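Long-range contacts in erythrocyte membrane protein 1 (Plasmodium falciparum, PDB 6S8T), which probably binds host cell-surface receptors, this chain being an ICAM-1-binding DBLbeta domain of a much longer adhesion protein of malaria-infected erythrocytes: residues A[41-47]-A[136-142]; A[122-126]-A[144-148]; A[190-194]-A[207-211]. All coordinates share one frame; numbering follows the deposited sequence.

Contact 1: residues A[41-47]-A[136-142]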
ATOM      1  N   ALA A  41     -22.071  11.936   3.155  1.00 47.65           N
ATOM      2  CA  ALA A  41     -21.652  12.945   4.114  1.00 50.56           C
ATOM      3  C   ALA A  41     -21.183  14.215   3.414  1.00 53.71           C
ATOM      4  O   ALA A  41     -20.916  14.233   2.210  1.00 55.23           O
ATOM      5  CB  ALA A  41     -20.535  12.407   5.014  1.00 47.44           C
ATOM      6  N   ASP A  42     -21.089  15.286   4.200  1.00 51.95           N
ATOM      7  CA  ASP A  42     -20.603  16.578   3.727  1.00 52.75           C
ATOM      8  C   ASP A  42     -19.817  17.225   4.856  1.00 52.42           C
ATOM      9  O   ASP A  42     -20.371  17.478   5.930  1.00 51.85           O
ATOM     10  CB  ASP A  42     -21.758  17.483   3.284  1.00 59.82           C
ATOM     11  CG  ASP A  42     -21.291  18.863   2.841  1.00 67.09           C
ATOM     12  OD1 ASP A  42     -20.078  19.049   2.602  1.00 66.64           O
ATOM     13  OD2 ASP A  42     -22.146  19.769   2.736  1.00 71.04           O
ATOM     14  N   ALA A  43     -18.533  17.495   4.610  1.00 52.90           N
ATOM     15  CA  ALA A  43     -17.681  18.053   5.655  1.00 53.73           C
ATOM     16  C   ALA A  43     -18.208  19.388   6.167  1.00 58.58           C
ATOM     17  O   ALA A  43     -18.081  19.686   7.359  1.00 59.92           O
ATOM     18  CB  ALA A  43     -16.250  18.206   5.137  1.00 49.19           C
ATOM     19  N   LYS A  44     -18.814  20.194   5.291  1.00 61.52           N
ATOM     20  CA  LYS A  44     -19.326  21.496   5.705  1.00 69.33           C
ATOM     21  C   LYS A  44     -20.467  21.387   6.707  1.00 69.79           C
ATOM     22  O   LYS A  44     -20.691  22.330   7.473  1.00 73.92           O
ATOM     23  CB  LYS A  44     -19.784  22.295   4.483  1.00 81.10           C
ATOM     24  CG  LYS A  44     -18.655  22.669   3.534  1.00 89.87           C
ATOM     25  CD  LYS A  44     -19.161  23.494   2.360  1.00 99.45           C
ATOM     26  CE  LYS A  44     -20.144  22.702   1.512  1.00102.80           C
ATOM     27  NZ  LYS A  44     -20.634  23.493   0.347  1.00108.48           N
ATOM     28  N   GLN A  45     -21.189  20.268   6.725  1.00 65.71           N
ATOM     29  CA  GLN A  45     -22.300  20.070   7.646  1.00 65.37           C
ATOM     30  C   GLN A  45     -21.861  19.506   8.992  1.00 61.82           C
ATOM     31  O   GLN A  45     -22.715  19.124   9.797  1.00 62.01           O
ATOM     32  CB  GLN A  45     -23.351  19.152   7.019  1.00 67.33           C
ATOM     33  CG  GLN A  45     -23.974  19.699   5.746  1.00 74.91           C
ATOM     34  CD  GLN A  45     -25.016  18.764   5.163  1.00 81.40           C
ATOM     35  OE1 GLN A  45     -25.639  17.985   5.884  1.00 83.62           O
ATOM     36  NE2 GLN A  45     -25.204  18.832   3.849  1.00 83.78           N
ATOM     37  N   GLY A  46     -20.556  19.441   9.253  1.00 61.00           N
ATOM     38  CA  GLY A  46     -20.051  18.994  10.532  1.00 59.73           C
ATOM     39  C   GLY A  46     -19.699  20.159  11.449  1.00 63.74           C
ATOM     40  O   GLY A  46     -19.621  21.312  11.036  1.00 68.00           O
ATOM     41  N   ILE A  47     -19.491  19.827  12.721  1.00 65.30           N
ATOM     42  CA  ILE A  47     -19.100  20.792  13.742  1.00 71.84           C
ATOM     43  C   ILE A  47     -17.741  20.378  14.289  1.00 72.71           C
ATOM     44  O   ILE A  47     -17.553  19.220  14.681  1.00 72.78           O
ATOM     45  CB  ILE A  47     -20.143  20.886  14.870  1.00 76.17           C
ATOM     46  CG1 ILE A  47     -21.481  21.381  14.316  1.00 82.29           C
ATOM     47  CG2 ILE A  47     -19.644  21.797  15.980  1.00 77.88           C
ATOM     48  CD1 ILE A  47     -22.538  21.624  15.378  1.00 86.70           C
ATOM     49  N   LYS A 136     -24.017  14.678  14.622  1.00 79.54           N
ATOM     50  CA  LYS A 136     -23.604  14.819  13.231  1.00 76.61           C
ATOM     51  C   LYS A 136     -22.277  14.110  12.980  1.00 71.51           C
ATOM     52  O   LYS A 136     -21.393  14.628  12.294  1.00 70.82           O
ATOM     53  CB  LYS A 136     -23.515  16.293  12.838  1.00 80.27           C
ATOM     54  CG  LYS A 136     -24.843  17.038  12.917  1.00 84.19           C
ATOM     55  CD  LYS A 136     -24.803  18.342  12.133  1.00 88.04           C
ATOM     56  CE  LYS A 136     -24.867  19.559  13.047  1.00 95.51           C
ATOM     57  NZ  LYS A 136     -26.194  19.696  13.717  1.00100.28           N
ATOM     58  N   ALA A 137     -22.130  12.899  13.526  1.00 63.63           N
ATOM     59  CA  ALA A 137     -20.886  12.152  13.380  1.00 56.23           C
ATOM     60  C   ALA A 137     -20.636  11.708  11.947  1.00 55.01           C
ATOM     61  O   ALA A 137     -19.483  11.459  11.582  1.00 53.64           O
ATOM     62  CB  ALA A 137     -20.890  10.932  14.302  1.00 53.61           C
ATOM     63  N   ILE A 138     -21.687  11.597  11.134  1.00 56.39           N
ATOM     64  CA  ILE A 138     -21.510  11.241   9.729  1.00 57.17           C
ATOM     65  C   ILE A 138     -20.695  12.307   9.010  1.00 56.29           C
ATOM     66  O   ILE A 138     -19.795  11.996   8.219  1.00 51.08           O
ATOM     67  CB  ILE A 138     -22.883  11.024   9.064  1.00 60.37           C
ATOM     68  CG1 ILE A 138     -23.460   9.675   9.482  1.00 60.49           C
ATOM     69  CG2 ILE A 138     -22.774  11.094   7.552  1.00 58.70           C
ATOM     70  CD1 ILE A 138     -22.587   8.519   9.082  1.00 58.66           C
ATOM     71  N   HIS A 139     -20.980  13.576   9.292  1.00 57.76           N
ATOM     72  CA  HIS A 139     -20.332  14.683   8.602  1.00 58.84           C
ATOM     73  C   HIS A 139     -19.021  15.103   9.252  1.00 60.44           C
ATOM     74  O   HIS A 139     -18.095  15.518   8.544  1.00 61.98           O
ATOM     75  CB  HIS A 139     -21.282  15.882   8.542  1.00 63.62           C
ATOM     76  CG  HIS A 139     -22.637  15.548   7.997  1.00 63.96           C
ATOM     77  ND1 HIS A 139     -22.879  15.387   6.650  1.00 63.62           N
ATOM     78  CD2 HIS A 139     -23.821  15.340   8.618  1.00 65.27           C
ATOM     79  CE1 HIS A 139     -24.155  15.100   6.464  1.00 64.86           C
ATOM     80  NE2 HIS A 139     -24.749  15.064   7.644  1.00 65.79           N
ATOM     81  N   SER A 140     -18.918  15.011  10.579  1.00 60.11           N
ATOM     82  CA  SER A 140     -17.679  15.392  11.249  1.00 54.91           C
ATOM     83  C   SER A 140     -16.550  14.413  10.951  1.00 53.04           C
ATOM     84  O   SER A 140     -15.384  14.818  10.884  1.00 52.51           O
ATOM     85  CB  SER A 140     -17.907  15.497  12.758  1.00 55.98           C
ATOM     86  OG  SER A 140     -18.866  16.496  13.064  1.00 63.68           O
ATOM     87  N   LEU A 141     -16.869  13.128  10.769  1.00 51.46           N
ATOM     88  CA  LEU A 141     -15.829  12.151  10.463  1.00 46.29           C
ATOM     89  C   LEU A 141     -15.232  12.391   9.083  1.00 46.74           C
ATOM     90  O   LEU A 141     -14.019  12.238   8.893  1.00 48.77           O
ATOM     91  CB  LEU A 141     -16.386  10.731  10.564  1.00 44.22           C
ATOM     92  CG  LEU A 141     -15.409   9.604  10.207  1.00 37.88           C
ATOM     93  CD1 LEU A 141     -14.213   9.615  11.143  1.00 40.58           C
ATOM     94  CD2 LEU A 141     -16.099   8.248  10.237  1.00 36.19           C
ATOM     95  N   LEU A 142     -16.065  12.772   8.110  1.00 45.90           N
ATOM     96  CA  LEU A 142     -15.565  13.010   6.758  1.00 45.41           C
ATOM     97  C   LEU A 142     -14.566  14.162   6.731  1.00 44.09           C
ATOM     98  O   LEU A 142     -13.592  14.128   5.970  1.00 44.35           O
ATOM     99  CB  LEU A 142     -16.730  13.292   5.809  1.00 49.26           C
ATOM    100  CG  LEU A 142     -16.350  13.659   4.372  1.00 47.54           C
ATOM    101  CD1 LEU A 142     -15.582  12.524   3.720  1.00 40.95           C
ATOM    102  CD2 LEU A 142     -17.581  14.023   3.553  1.00 49.87           C
TER

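Contact 2: residues A[122-126]-A[144-148]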
ATOM      1  N   ASN A 122      -4.064  13.235  13.293  1.00 48.02           N
ATOM      2  CA  ASN A 122      -5.340  13.801  13.717  1.00 49.91           C
ATOM      3  C   ASN A 122      -6.346  12.702  14.030  1.00 50.16           C
ATOM      4  O   ASN A 122      -7.124  12.813  14.985  1.00 51.68           O
ATOM      5  CB  ASN A 122      -5.888  14.746  12.644  1.00 48.84           C
ATOM      6  CG  ASN A 122      -6.170  14.041  11.328  1.00 50.46           C
ATOM      7  OD1 ASN A 122      -5.372  13.227  10.867  1.00 51.19           O
ATOM      8  ND2 ASN A 122      -7.311  14.352  10.717  1.00 48.45           N
ATOM      9  N   LEU A 123      -6.339  11.624  13.244  1.00 49.72           N
ATOM     10  CA  LEU A 123      -7.263  10.523  13.492  1.00 50.82           C
ATOM     11  C   LEU A 123      -6.872   9.733  14.735  1.00 55.43           C
ATOM     12  O   LEU A 123      -7.744   9.178  15.415  1.00 54.36           O
ATOM     13  CB  LEU A 123      -7.319   9.603  12.273  1.00 40.45           C
ATOM     14  CG  LEU A 123      -7.859  10.214  10.980  1.00 39.71           C
ATOM     15  CD1 LEU A 123      -7.692   9.236   9.821  1.00 40.16           C
ATOM     16  CD2 LEU A 123      -9.322  10.604  11.143  1.00 37.35           C
ATOM     17  N   GLU A 124      -5.574   9.675  15.048  1.00 54.63           N
ATOM     18  CA  GLU A 124      -5.116   8.933  16.215  1.00 55.88           C
ATOM     19  C   GLU A 124      -5.477   9.625  17.523  1.00 61.41           C
ATOM     20  O   GLU A 124      -5.579   8.953  18.555  1.00 64.21           O
ATOM     21  CB  GLU A 124      -3.603   8.722  16.139  1.00 57.16           C
ATOM     22  CG  GLU A 124      -3.144   7.832  14.988  1.00 56.54           C
ATOM     23  CD  GLU A 124      -1.658   7.980  14.685  1.00 59.74           C
ATOM     24  OE1 GLU A 124      -1.309   8.223  13.508  1.00 57.75           O
ATOM     25  OE2 GLU A 124      -0.840   7.866  15.622  1.00 60.89           O
ATOM     26  N   ASN A 125      -5.675  10.942  17.507  1.00 62.45           N
ATOM     27  CA  ASN A 125      -5.938  11.725  18.708  1.00 61.56           C
ATOM     28  C   ASN A 125      -7.296  12.415  18.633  1.00 58.33           C
ATOM     29  O   ASN A 125      -7.439  13.591  18.975  1.00 56.96           O
ATOM     30  CB  ASN A 125      -4.828  12.748  18.944  1.00 63.20           C
ATOM     31  CG  ASN A 125      -3.469  12.101  19.120  1.00 62.43           C
ATOM     32  OD1 ASN A 125      -3.134  11.622  20.204  1.00 65.54           O
ATOM     33  ND2 ASN A 125      -2.676  12.088  18.056  1.00 58.47           N
ATOM     34  N   LEU A 126      -8.316  11.686  18.186  1.00 56.27           N
ATOM     35  CA  LEU A 126      -9.655  12.248  18.111  1.00 59.53           C
ATOM     36  C   LEU A 126     -10.273  12.374  19.500  1.00 64.59           C
ATOM     37  O   LEU A 126      -9.987  11.591  20.409  1.00 68.12           O
ATOM     38  CB  LEU A 126     -10.555  11.383  17.225  1.00 58.94           C
ATOM     39  CG  LEU A 126     -10.398  11.474  15.705  1.00 56.75           C
ATOM     40  CD1 LEU A 126     -11.370  10.531  15.017  1.00 44.41           C
ATOM     41  CD2 LEU A 126     -10.609  12.903  15.224  1.00 53.66           C
ATOM     42  N   ASP A 144     -12.339  15.075   9.032  1.00 47.05           N
ATOM     43  CA  ASP A 144     -11.019  14.645   9.478  1.00 47.38           C
ATOM     44  C   ASP A 144     -10.396  13.638   8.519  1.00 48.19           C
ATOM     45  O   ASP A 144      -9.167  13.585   8.391  1.00 49.19           O
ATOM     46  CB  ASP A 144     -11.104  14.071  10.892  1.00 49.40           C
ATOM     47  CG  ASP A 144     -10.756  15.100  11.963  1.00 56.88           C
ATOM     48  OD1 ASP A 144      -9.702  15.763  11.833  1.00 57.03           O
ATOM     49  OD2 ASP A 144     -11.538  15.254  12.926  1.00 60.07           O
ATOM     50  N   VAL A 145     -11.215  12.835   7.835  1.00 48.77           N
ATOM     51  CA  VAL A 145     -10.677  11.913   6.839  1.00 43.59           C
ATOM     52  C   VAL A 145     -10.173  12.681   5.623  1.00 43.22           C
ATOM     53  O   VAL A 145      -9.129  12.347   5.050  1.00 42.19           O
ATOM     54  CB  VAL A 145     -11.737  10.862   6.453  1.00 40.27           C
ATOM     55  CG1 VAL A 145     -11.252  10.017   5.284  1.00 34.85           C
ATOM     56  CG2 VAL A 145     -12.062   9.980   7.645  1.00 37.72           C
ATOM     57  N   GLN A 146     -10.901  13.724   5.212  1.00 43.53           N
ATOM     58  CA  GLN A 146     -10.454  14.532   4.084  1.00 45.49           C
ATOM     59  C   GLN A 146      -9.230  15.367   4.439  1.00 48.12           C
ATOM     60  O   GLN A 146      -8.372  15.601   3.580  1.00 45.92           O
ATOM     61  CB  GLN A 146     -11.588  15.434   3.595  1.00 45.98           C
ATOM     62  CG  GLN A 146     -12.695  14.696   2.855  1.00 46.38           C
ATOM     63  CD  GLN A 146     -13.780  15.628   2.354  1.00 48.54           C
ATOM     64  OE1 GLN A 146     -14.438  16.308   3.139  1.00 51.82           O
ATOM     65  NE2 GLN A 146     -13.966  15.670   1.041  1.00 48.30           N
ATOM     66  N   LEU A 147      -9.131  15.827   5.689  1.00 51.52           N
ATOM     67  CA  LEU A 147      -7.939  16.557   6.106  1.00 55.06           C
ATOM     68  C   LEU A 147      -6.712  15.656   6.088  1.00 53.41           C
ATOM     69  O   LEU A 147      -5.642  16.064   5.619  1.00 54.34           O
ATOM     70  CB  LEU A 147      -8.142  17.157   7.498  1.00 59.86           C
ATOM     71  CG  LEU A 147      -6.936  17.899   8.076  1.00 64.56           C
ATOM     72  CD1 LEU A 147      -6.656  19.175   7.292  1.00 66.39           C
ATOM     73  CD2 LEU A 147      -7.141  18.209   9.550  1.00 67.83           C
ATOM     74  N   ALA A 148      -6.847  14.424   6.585  1.00 50.31           N
ATOM     75  CA  ALA A 148      -5.720  13.499   6.572  1.00 45.82           C
ATOM     76  C   ALA A 148      -5.328  13.126   5.149  1.00 44.90           C
ATOM     77  O   ALA A 148      -4.136  13.042   4.831  1.00 43.53           O
ATOM     78  CB  ALA A 148      -6.056  12.249   7.386  1.00 37.20           C
TER

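Contact 3: residues A[190-194]-A[207-211]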
ATOM      1  N   GLY A 190      -8.664   3.827   3.200  1.00 37.00           N
ATOM      2  CA  GLY A 190      -9.919   3.089   3.169  1.00 35.41           C
ATOM      3  C   GLY A 190      -9.877   1.833   4.019  1.00 33.57           C
ATOM      4  O   GLY A 190     -10.859   1.488   4.683  1.00 35.39           O
ATOM      5  N   ASP A 191      -8.737   1.136   4.022  1.00 27.96           N
ATOM      6  CA  ASP A 191      -8.621  -0.059   4.850  1.00 28.32           C
ATOM      7  C   ASP A 191      -8.525   0.284   6.333  1.00 30.71           C
ATOM      8  O   ASP A 191      -8.943  -0.519   7.176  1.00 32.23           O
ATOM      9  CB  ASP A 191      -7.426  -0.898   4.396  1.00 25.25           C
ATOM     10  CG  ASP A 191      -7.736  -1.714   3.145  1.00 29.00           C
ATOM     11  OD1 ASP A 191      -8.908  -1.694   2.705  1.00 25.03           O
ATOM     12  OD2 ASP A 191      -6.817  -2.365   2.600  1.00 33.22           O
ATOM     13  N   ILE A 192      -7.994   1.462   6.674  1.00 30.12           N
ATOM     14  CA  ILE A 192      -7.979   1.884   8.073  1.00 27.58           C
ATOM     15  C   ILE A 192      -9.395   2.164   8.557  1.00 32.17           C
ATOM     16  O   ILE A 192      -9.786   1.745   9.654  1.00 38.37           O
ATOM     17  CB  ILE A 192      -7.069   3.114   8.259  1.00 31.90           C
ATOM     18  CG1 ILE A 192      -5.609   2.758   7.975  1.00 31.94           C
ATOM     19  CG2 ILE A 192      -7.205   3.673   9.668  1.00 28.43           C
ATOM     20  CD1 ILE A 192      -4.655   3.920   8.160  1.00 34.57           C
ATOM     21  N   ILE A 193     -10.185   2.876   7.751  1.00 30.80           N
ATOM     22  CA  ILE A 193     -11.552   3.208   8.137  1.00 32.59           C
ATOM     23  C   ILE A 193     -12.408   1.948   8.245  1.00 31.31           C
ATOM     24  O   ILE A 193     -13.214   1.809   9.173  1.00 35.95           O
ATOM     25  CB  ILE A 193     -12.150   4.219   7.140  1.00 41.52           C
ATOM     26  CG1 ILE A 193     -11.309   5.497   7.107  1.00 44.48           C
ATOM     27  CG2 ILE A 193     -13.590   4.546   7.501  1.00 45.51           C
ATOM     28  CD1 ILE A 193     -11.204   6.188   8.448  1.00 45.30           C
ATOM     29  N   ARG A 194     -12.254   1.014   7.309  1.00 30.81           N
ATOM     30  CA  ARG A 194     -13.073  -0.195   7.319  1.00 32.69           C
ATOM     31  C   ARG A 194     -12.564  -1.256   8.287  1.00 33.24           C
ATOM     32  O   ARG A 194     -13.301  -2.205   8.575  1.00 33.94           O
ATOM     33  CB  ARG A 194     -13.162  -0.792   5.909  1.00 25.04           C
ATOM     34  CG  ARG A 194     -14.016   0.009   4.928  1.00 32.44           C
ATOM     35  CD  ARG A 194     -13.895  -0.529   3.494  1.00 29.67           C
ATOM     36  NE  ARG A 194     -12.537  -0.389   2.974  1.00 30.27           N
ATOM     37  CZ  ARG A 194     -12.191  -0.554   1.700  1.00 31.48           C
ATOM     38  NH1 ARG A 194     -13.107  -0.865   0.790  1.00 28.96           N
ATOM     39  NH2 ARG A 194     -10.921  -0.402   1.334  1.00 32.94           N
ATOM     40  N   LEU A 207      -6.180   4.286  17.382  1.00 51.37           N
ATOM     41  CA  LEU A 207      -6.960   4.811  16.267  1.00 47.43           C
ATOM     42  C   LEU A 207      -8.196   3.958  16.007  1.00 48.42           C
ATOM     43  O   LEU A 207      -9.296   4.492  15.810  1.00 47.29           O
ATOM     44  CB  LEU A 207      -6.078   4.903  15.021  1.00 46.82           C
ATOM     45  CG  LEU A 207      -6.709   5.230  13.667  1.00 50.43           C
ATOM     46  CD1 LEU A 207      -7.654   6.409  13.766  1.00 56.77           C
ATOM     47  CD2 LEU A 207      -5.612   5.519  12.651  1.00 46.68           C
ATOM     48  N   GLN A 208      -8.044   2.632  16.014  1.00 47.63           N
ATOM     49  CA  GLN A 208      -9.194   1.762  15.788  1.00 46.29           C
ATOM     50  C   GLN A 208     -10.215   1.874  16.913  1.00 50.74           C
ATOM     51  O   GLN A 208     -11.413   1.684  16.676  1.00 53.71           O
ATOM     52  CB  GLN A 208      -8.736   0.314  15.627  1.00 43.92           C
ATOM     53  CG  GLN A 208      -7.993   0.047  14.334  1.00 41.39           C
ATOM     54  CD  GLN A 208      -8.847   0.319  13.110  1.00 39.86           C
ATOM     55  OE1 GLN A 208     -10.049   0.042  13.101  1.00 38.07           O
ATOM     56  NE2 GLN A 208      -8.230   0.875  12.069  1.00 35.59           N
ATOM     57  N   GLY A 209      -9.769   2.183  18.132  1.00 51.24           N
ATOM     58  CA  GLY A 209     -10.706   2.317  19.234  1.00 53.88           C
ATOM     59  C   GLY A 209     -11.621   3.515  19.077  1.00 56.37           C
ATOM     60  O   GLY A 209     -12.798   3.464  19.447  1.00 60.19           O
ATOM     61  N   HIS A 210     -11.094   4.612  18.527  1.00 50.04           N
ATOM     62  CA  HIS A 210     -11.918   5.789  18.281  1.00 48.59           C
ATOM     63  C   HIS A 210     -12.988   5.500  17.236  1.00 47.90           C
ATOM     64  O   HIS A 210     -14.135   5.938  17.379  1.00 50.41           O
ATOM     65  CB  HIS A 210     -11.044   6.961  17.839  1.00 50.34           C
ATOM     66  CG  HIS A 210     -10.071   7.420  18.880  1.00 55.95           C
ATOM     67  ND1 HIS A 210     -10.241   7.165  20.223  1.00 60.28           N
ATOM     68  CD2 HIS A 210      -8.918   8.122  18.774  1.00 57.61           C
ATOM     69  CE1 HIS A 210      -9.235   7.689  20.900  1.00 62.51           C
ATOM     70  NE2 HIS A 210      -8.417   8.275  20.044  1.00 59.53           N
ATOM     71  N   LEU A 211     -12.634   4.759  16.183  1.00 47.97           N
ATOM     72  CA  LEU A 211     -13.595   4.476  15.120  1.00 47.06           C
ATOM     73  C   LEU A 211     -14.710   3.556  15.606  1.00 49.03           C
ATOM     74  O   LEU A 211     -15.863   3.694  15.180  1.00 51.15           O
ATOM     75  CB  LEU A 211     -12.883   3.862  13.915  1.00 45.98           C
ATOM     76  CG  LEU A 211     -11.828   4.733  13.228  1.00 42.84           C
ATOM     77  CD1 LEU A 211     -11.214   3.999  12.041  1.00 36.40           C
ATOM     78  CD2 LEU A 211     -12.430   6.058  12.790  1.00 40.53           C
TER

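Contact 1: residues A[41-47]-A[136-142]
Gly-46 brings its CA to 4.4 Å from the CA of Ser-140, so that the short 3-10 turn at 43-45 and its flanks lie directly against the first turns of helix 137-163. Such an approach suits a residue without a side chain, since a CB here would point into the backbone of His-139 and Ser-140. His-139 has the largest share of the buried surface. Its CG stands beside the backbone N and anti to the carbonyl carbon (chi1 -52°), which turns the ring into the loop. There ND1 accepts the backbone N-H of Asp-42, 3.0 Å from Asp-42 N to His-139 ND1, with the donor almost exactly in the ring plane and the bond bent to 149°. Over one ring face sits Gln-45, whose CB makes a CH-pi contact 3.9 Å from the ring centroid while its amide crosses the ring with the two planes 35° apart; Ile-138 CG2 covers the opposite face. Covered on both faces and bonded at its edge, the imidazole is probably restrained from turning. Ala-41 is small enough to fit its CB between Ile-138 CG2 and Leu-142 CD2, at 3.6 Å and 3.7 Å. At the other end Ile-47 N gives a weak bond to Ser-140 OG, and that hydroxyl itself donates to Lys-136 O, the N-cap carbonyl. The aliphatic part of Lys-136 bends across Gln-45 O and the end of Ile-47. Asn-256 of helix 246-268 receives the N-H of Ala-41, and Trp-252 of that helix packs on Ile-138 and Leu-142. Asp-42 OD1 accepts from Lys-44 N in an Asx turn, the motif that shapes this loop where it lies on the helix start within the Duffy-binding-like fold.

Contact 2: residues A[122-126]-A[144-148]
Asp-144 meets Asn-122 through two bonds from one amide nitrogen: Asn-122 ND2 lies 3.0 Å from Asp-144 OD1 and 3.1 Å from Asp-144 O. Both acceptors are close to the amide plane, as the two N-H groups of an asparagine require. OD1 is reached on its anti side, 32° out of the carboxylate plane, and the amide and carboxylate planes stand 58° apart. Asp-144 O takes a second bond from Ala-148 N, the ordinary helical one, and the two donors come from opposite faces of its carbonyl plane. With CG between the backbone N and the carbonyl carbon (chi1 62°), the amide of Asn-122 is directed at Asp-144. The carboxylate is further held by Ser-68, which bonds to OD1, and by the backbone N of Asn-69 at OD2, so the buried group has donors at both oxygens, which would favour its charged form. Leu-126 CD2 packs against OD2 at 3.4 Å, and Leu-123 CD2 lies alongside Asp-144 CB at 3.9 Å.

Next along the helix, Val-145 points away but lets CG2 touch Leu-123 CD2 loosely. Leu-147 brings CD2 to 4.0 Å from Asn-122 ND2, an apolar neighbour of the amide. Ala-148 ends the segment; its small CB accommodates Leu-123 CD1 and lies 3.7 Å from Asn-122 OD1, a buried oxygen for which the model offers no hydrogen-bond partner.

Helix 121-124 is thus tied to helix 137-163, with helix 202-221 covering Leu-123 and Leu-126, Leu-189 of helix 172-194 packing on Leu-123 and Val-145, and helix 246-268 meeting Val-145 and Gln-146.

Contact 3: residues A[190-194]-A[207-211]
Ile-192 buries the most surface here, and it meets segment 207-211 of helix 202-221 with both its side chain and its carbonyl. The methyl CG2, set anti to the backbone N, touches both Leu-207 CD2 (3.9 Å) and Gln-208 NE2 (3.8 Å); both side chains run across the isoleucine at about a right angle. Its carbonyl, near the C-terminal end of helix 172-194, accepts from the amide of Gln-208. The bond is nearly straight: Gln-208 NE2 to Ile-192 O is 3.0 Å with an angle of 173°, and the oxygen lies in the amide plane. Gln-208 bends at chi2 (-61°) to bring its amide to this place, a reach a glutamine can make while its OE1 still accepts from Arg-249, which also donates to Ile-193 O.

Leu-211, second in buried surface, is one helical turn beyond Leu-207. Its CD1 lies 3.6 Å from Ile-192 O and 4.0 Å from Ile-193 CA, so its branched end packs on the backbone at 192-193; it also touches Ile-193 CD1 at 4.2 Å.

The short axes come within 10.4 Å, their N-to-C directions 59° apart, held by aliphatic packing and one hydrogen bond from a glutamine amide. Helix 246-268 borders the pair through Trp-252, against Ile-193, and Arg-249, against Leu-211, while helix 121-124 rests on Leu-207 through Leu-123 and Glu-124.

Overall arrangement
From the N terminus, the loop 41-47 after helix 16-32 pairs with residues 136-142, and contact 1 closes a long excursion that includes the small strand pair and several short helices. Contact 2 opens inside that excursion, at 122-126, and closes beyond it at 144-148, so the two cross; both use helix 137-163, and Ala-43 packs on Gln-146 where they meet. Contact 3 follows in series, closing the short connection between helices 172-194 and 202-221. It touches contact 2, where Leu-207 and His-210 pack on 123-126. Together the three tie an N-terminal loop, helix 121-124 and three successive long helices.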